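Local coordinates for protein putative aldo/keto reductase (PDB 4R9O) that probably acts as an NADP-dependent oxidoreductase of the aldo/keto reductase family, built on a TIM-barrel fold, at residues G197-L202 with L256-L261; I245-Y250 with E279-T284. All blocks are in the same frame, centred on the assembly; numbering follows the deposited sequence.

Interaction 1: G197-L202 with L256-L261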
loop_
_atom_site.group_PDB
_atom_site.type_symbol
_atom_site.label_atom_id
_atom_site.label_comp_id
_atom_site.label_asym_id
_atom_site.label_seq_id
_atom_site.Cartn_x
_atom_site.Cartn_y
_atom_site.Cartn_z
ATOM N N GLY C 197 -1.956 16.158 8.063
ATOM C CA GLY C 197 -2.393 16.723 9.331
ATOM C C GLY C 197 -1.280 17.333 10.153
ATOM O O GLY C 197 -1.520 18.070 11.107
ATOM N N THR C 198 -0.047 17.015 9.798
ATOM C CA THR C 198 1.086 17.556 10.538
ATOM C C THR C 198 1.129 19.071 10.428
ATOM O O THR C 198 1.193 19.769 11.441
ATOM C CB THR C 198 2.397 16.974 10.044
ATOM O OG1 THR C 198 2.405 15.564 10.318
ATOM C CG2 THR C 198 3.582 17.656 10.749
ATOM N N LEU C 199 1.075 19.570 9.195
ATOM C CA LEU C 199 1.175 21.003 8.946
ATOM C C LEU C 199 -0.134 21.733 9.250
ATOM O O LEU C 199 -0.115 22.931 9.565
ATOM C CB LEU C 199 1.604 21.260 7.501
ATOM C CG LEU C 199 3.020 20.776 7.163
ATOM C CD1 LEU C 199 3.363 20.987 5.688
ATOM C CD2 LEU C 199 4.041 21.454 8.058
ATOM N N ASP C 200 -1.263 21.023 9.149
ATOM C CA ASP C 200 -2.546 21.580 9.568
ATOM C C ASP C 200 -2.533 21.915 11.053
ATOM O O ASP C 200 -2.967 22.993 11.459
ATOM C CB ASP C 200 -3.698 20.608 9.283
ATOM C CG ASP C 200 -3.824 20.254 7.814
ATOM O OD1 ASP C 200 -3.527 21.117 6.961
ATOM O OD2 ASP C 200 -4.211 19.101 7.517
ATOM N N GLN C 201 -2.059 20.966 11.867
ATOM C CA GLN C 201 -1.975 21.169 13.305
ATOM C C GLN C 201 -1.076 22.360 13.654
ATOM O O GLN C 201 -1.401 23.155 14.535
ATOM C CB GLN C 201 -1.447 19.908 14.006
ATOM C CG GLN C 201 -1.224 20.107 15.494
ATOM C CD GLN C 201 -0.504 18.949 16.130
ATOM O OE1 GLN C 201 0.623 18.632 15.752
ATOM N NE2 GLN C 201 -1.166 18.272 17.066
ATOM N N LEU C 202 0.058 22.473 12.974
ATOM C CA LEU C 202 1.007 23.546 13.275
ATOM C C LEU C 202 0.413 24.907 12.916
ATOM O O LEU C 202 0.491 25.846 13.708
ATOM C CB LEU C 202 2.341 23.328 12.544
ATOM C CG LEU C 202 3.085 22.073 13.017
ATOM C CD1 LEU C 202 4.351 21.850 12.198
ATOM C CD2 LEU C 202 3.420 22.169 14.518
ATOM N N LEU C 256 4.158 27.918 1.869
ATOM C CA LEU C 256 3.246 27.131 2.700
ATOM C C LEU C 256 2.661 27.964 3.836
ATOM O O LEU C 256 3.374 28.728 4.480
ATOM C CB LEU C 256 3.959 25.906 3.273
ATOM C CG LEU C 256 4.414 24.852 2.253
ATOM C CD1 LEU C 256 5.122 23.690 2.949
ATOM C CD2 LEU C 256 3.226 24.345 1.453
ATOM N N PRO C 257 1.352 27.807 4.098
ATOM C CA PRO C 257 0.682 28.608 5.133
ATOM C C PRO C 257 1.048 28.222 6.583
ATOM O O PRO C 257 0.659 28.942 7.501
ATOM C CB PRO C 257 -0.803 28.364 4.852
ATOM C CG PRO C 257 -0.841 27.039 4.176
ATOM C CD PRO C 257 0.411 26.940 3.364
ATOM N N SER C 258 1.786 27.136 6.797
ATOM C CA SER C 258 2.390 26.907 8.118
ATOM C C SER C 258 3.599 27.832 8.339
ATOM O O SER C 258 4.103 27.964 9.460
ATOM C CB SER C 258 2.810 25.443 8.289
ATOM O OG SER C 258 3.539 24.973 7.169
ATOM N N GLN C 259 4.040 28.480 7.265
ATOM C CA GLN C 259 5.156 29.442 7.307
ATOM C C GLN C 259 6.447 28.845 7.881
ATOM O O GLN C 259 6.961 29.322 8.882
ATOM C CB GLN C 259 4.748 30.682 8.108
ATOM C CG GLN C 259 3.439 31.308 7.623
ATOM C CD GLN C 259 3.080 32.582 8.373
ATOM O OE1 GLN C 259 3.730 33.613 8.206
ATOM N NE2 GLN C 259 2.043 32.514 9.204
ATOM N N PRO C 260 6.984 27.807 7.220
ATOM C CA PRO C 260 8.183 27.104 7.693
ATOM C C PRO C 260 9.446 27.973 7.694
ATOM O O PRO C 260 9.544 28.938 6.925
ATOM C CB PRO C 260 8.341 25.954 6.683
ATOM C CG PRO C 260 7.022 25.869 5.961
ATOM C CD PRO C 260 6.517 27.269 5.934
ATOM N N LEU C 261 10.386 27.610 8.565
ATOM C CA LEU C 261 11.736 28.162 8.606
ATOM C C LEU C 261 12.686 27.139 7.987
ATOM O O LEU C 261 12.982 26.111 8.611
ATOM C CB LEU C 261 12.169 28.469 10.045
ATOM C CG LEU C 261 11.474 29.592 10.831
ATOM C CD1 LEU C 261 10.005 29.290 11.147
ATOM C CD2 LEU C 261 12.245 29.864 12.104
#

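Interaction 2: I245-Y250 with E279-T284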
loop_
_atom_site.group_PDB
_atom_site.type_symbol
_atom_site.label_atom_id
_atom_site.label_comp_id
_atom_site.label_asym_id
_atom_site.label_seq_id
_atom_site.Cartn_x
_atom_site.Cartn_y
_atom_site.Cartn_z
ATOM N N ILE C 245 17.962 27.341 -9.048
ATOM C CA ILE C 245 16.757 26.589 -8.722
ATOM C C ILE C 245 16.577 26.425 -7.215
ATOM O O ILE C 245 15.459 26.223 -6.754
ATOM C CB ILE C 245 16.744 25.202 -9.396
ATOM C CG1 ILE C 245 17.878 24.327 -8.872
ATOM C CG2 ILE C 245 16.830 25.345 -10.909
ATOM C CD1 ILE C 245 17.847 22.915 -9.406
ATOM N N GLU C 246 17.664 26.516 -6.448
ATOM C CA GLU C 246 17.562 26.447 -4.987
ATOM C C GLU C 246 16.630 27.529 -4.482
ATOM O O GLU C 246 15.844 27.309 -3.567
ATOM C CB GLU C 246 18.929 26.607 -4.307
ATOM C CG GLU C 246 19.943 25.529 -4.621
ATOM C CD GLU C 246 20.874 25.925 -5.754
ATOM O OE1 GLU C 246 20.375 26.365 -6.814
ATOM O OE2 GLU C 246 22.106 25.799 -5.581
ATOM N N GLN C 247 16.741 28.713 -5.080
ATOM C CA GLN C 247 15.862 29.824 -4.736
ATOM C C GLN C 247 14.405 29.489 -4.957
ATOM O O GLN C 247 13.549 29.860 -4.161
ATOM C CB GLN C 247 16.217 31.055 -5.555
ATOM C CG GLN C 247 17.402 31.756 -5.025
ATOM C CD GLN C 247 17.952 32.762 -5.993
ATOM O OE1 GLN C 247 19.161 32.972 -6.057
ATOM N NE2 GLN C 247 17.066 33.394 -6.761
ATOM N N VAL C 248 14.131 28.812 -6.064
ATOM C CA VAL C 248 12.763 28.447 -6.409
ATOM C C VAL C 248 12.218 27.447 -5.385
ATOM O O VAL C 248 11.125 27.626 -4.868
ATOM C CB VAL C 248 12.680 27.864 -7.835
ATOM C CG1 VAL C 248 11.238 27.473 -8.181
ATOM C CG2 VAL C 248 13.224 28.877 -8.846
ATOM N N VAL C 249 12.997 26.416 -5.073
ATOM C CA VAL C 249 12.583 25.419 -4.084
ATOM C C VAL C 249 12.341 26.051 -2.708
ATOM O O VAL C 249 11.333 25.775 -2.068
ATOM C CB VAL C 249 13.624 24.295 -3.944
ATOM C CG1 VAL C 249 13.253 23.354 -2.795
ATOM C CG2 VAL C 249 13.763 23.535 -5.259
ATOM N N TYR C 250 13.259 26.898 -2.245
ATOM C CA TYR C 250 13.064 27.571 -0.955
ATOM C C TYR C 250 11.794 28.439 -0.967
ATOM O O TYR C 250 11.045 28.480 0.015
ATOM C CB TYR C 250 14.291 28.421 -0.591
ATOM C CG TYR C 250 15.495 27.605 -0.138
ATOM C CD1 TYR C 250 15.358 26.586 0.799
ATOM C CD2 TYR C 250 16.760 27.851 -0.655
ATOM C CE1 TYR C 250 16.463 25.834 1.212
ATOM C CE2 TYR C 250 17.863 27.109 -0.259
ATOM C CZ TYR C 250 17.712 26.104 0.674
ATOM O OH TYR C 250 18.818 25.378 1.060
ATOM N N GLU C 279 13.404 34.942 -0.227
ATOM C CA GLU C 279 12.470 35.827 0.477
ATOM C C GLU C 279 11.814 36.872 -0.435
ATOM O O GLU C 279 10.725 37.361 -0.129
ATOM C CB GLU C 279 13.174 36.551 1.637
ATOM C CG GLU C 279 13.377 35.707 2.900
ATOM C CD GLU C 279 13.223 36.508 4.198
ATOM O OE1 GLU C 279 12.146 37.111 4.415
ATOM O OE2 GLU C 279 14.176 36.527 5.007
ATOM N N THR C 280 12.470 37.215 -1.543
ATOM C CA THR C 280 11.970 38.270 -2.429
ATOM C C THR C 280 11.306 37.742 -3.712
ATOM O O THR C 280 10.868 38.522 -4.559
ATOM C CB THR C 280 13.105 39.238 -2.827
ATOM O OG1 THR C 280 14.095 38.537 -3.593
ATOM C CG2 THR C 280 13.751 39.834 -1.587
ATOM N N LEU C 281 11.237 36.421 -3.845
ATOM C CA LEU C 281 10.670 35.779 -5.026
ATOM C C LEU C 281 9.136 35.735 -5.002
ATOM O O LEU C 281 8.534 35.356 -3.996
ATOM C CB LEU C 281 11.218 34.356 -5.157
ATOM C CG LEU C 281 12.243 34.078 -6.252
ATOM C CD1 LEU C 281 13.430 35.011 -6.128
ATOM C CD2 LEU C 281 12.691 32.621 -6.192
ATOM N N SER C 282 8.523 36.103 -6.124
ATOM C CA SER C 282 7.067 36.134 -6.258
ATOM C C SER C 282 6.526 34.846 -6.871
ATOM O O SER C 282 6.131 34.828 -8.033
ATOM C CB SER C 282 6.633 37.324 -7.123
ATOM O OG SER C 282 7.294 38.513 -6.738
ATOM N N LEU C 283 6.513 33.765 -6.103
ATOM C CA LEU C 283 5.994 32.504 -6.618
ATOM C C LEU C 283 4.467 32.554 -6.664
ATOM O O LEU C 283 3.823 32.712 -5.630
ATOM C CB LEU C 283 6.469 31.328 -5.754
ATOM C CG LEU C 283 6.420 29.930 -6.378
ATOM C CD1 LEU C 283 7.412 29.805 -7.514
ATOM C CD2 LEU C 283 6.695 28.876 -5.331
ATOM N N THR C 284 3.894 32.448 -7.861
ATOM C CA THR C 284 2.438 32.424 -8.009
ATOM C C THR C 284 1.860 31.059 -7.629
ATOM O O THR C 284 2.606 30.095 -7.444
ATOM C CB THR C 284 2.010 32.733 -9.438
ATOM O OG1 THR C 284 2.403 31.651 -10.289
ATOM C CG2 THR C 284 2.661 34.033 -9.931
#

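Interaction 1: G197-L202 with L256-L261
Leu199 meets Leu256 and Ser258 where the start of helix 198-205 faces the turn that leads into strand 261-264. Along the helical segment, Gly197 comes first, at the N-cap, and its carbonyl accepts the first-turn hydrogen bond from Gln201 N, which lies 3.0 Å from Gly197 O. Thr198 points elsewhere, toward Pro165 and Val184, while its backbone N is held by the carboxylate of Asp196. Leu199 then carries nearly all of the contact. Its CG stands anti to the carbonyl carbon (chi1 -66°), which sends the isobutyl group out from the helix, and its two methyls divide the work. Leu199 CD2 approaches the hydroxyl of Ser258, 3.7 Å from OG, whereas Leu199 CD1 reaches the end of Leu256, with its own CD1 and Leu256 CD1 4.2 Å apart. The backbone contributes as well: Ser258 CB sits 4.1 Å from Leu199 O. One turn on, Leu202 is a looser neighbour, its CB 4.8 Å from Ser258 CB, and it packs further on Pro209 and Asn182.

The opposing residues are presented by a type I beta turn from Leu256 to Gln259, closed by Gln259 N to Leu256 O at 2.9 Å, which puts both Leu256 and Ser258 on the helix side. Beyond this pair, Leu256 and Pro257 pack on Leu136 and Met137 of the second subunit, so the turn touches both helix 198-205 and that subunit.

With methyl-methyl and methyl-hydroxyl approaches and no polar bond between the segments, the contact depends on shape and burial. It is plain packing that joins a barrel helix to the turn before strand 261-264, with cohesion that is dispersive and, in all probability, hydrophobic.

Interaction 2: I245-Y250 with E279-T284
Leu281 reaches Gln247 through a side chain whose chi1 of -107° departs from a staggered value, with chi2 near 56°. These torsions place CD2 above the peptide group joining Gln247 to Val248. The distances support this reading: Leu281 CD2 is 3.5 Å from Gln247 O and 3.8 Å from Gln247 C, and it lies over the carbonyl end of the peptide, above the oxygen rather than the carbon, on a peptide face of helix 245-254. Val248 N is 4.1 Å from the same CD2 methyl.

The side chain of Gln247 flanks the Leu281 methyl. Its CG is anti to the carbonyl carbon (chi1 -79°) and the chain runs extended beyond it, crossing Leu281 at about a right angle; Gln247 CB comes 3.9 Å from Leu281 CD2. On the next residue the approach is looser: Val248 CG1 is 4.5 Å from Leu283 CD1. Two alternate residues of the connecting loop, Leu281 and Leu283, thus both direct their CB toward the helix, while Ser282 between them is exposed.

Val248 also packs on Leu233 and Ala237 of helix 227-240, which places this side of the helix between helix 227-240 and the loop. At the far end of the loop, Thr284 occupies the N-cap of helix 285-296, its backbone N bonded to Gln287 OE1 while its own side chain caps a backbone N of that helix, consistent with a capping box.

Apolar branches resting on a peptide face and on a valine imply adhesion without a polar bond between the segments: the link between helix 269-276 and helix 285-296 is held against helix 245-254 by van der Waals contact.

Overall arrangement
Helix 245-254 connects the two contacts: residues 245-250 form its early part in interaction 2, and the turn of interaction 1 follows its end. Their centres lie 18 Å apart and their nearest atoms about 7 Å, without touching. The three residues that touch in interaction 1 are all buried; its centre lies 14 Å from the chain centre, and it sits beside another subunit. The centre of interaction 2 lies further out, at 19 Å, and that contact includes the partly exposed Leu281 and meets no other chain. Both rely on leucine methyls, but their targets differ: a leucine methyl and a serine hydroxyl in the first, a helical peptide face in the second.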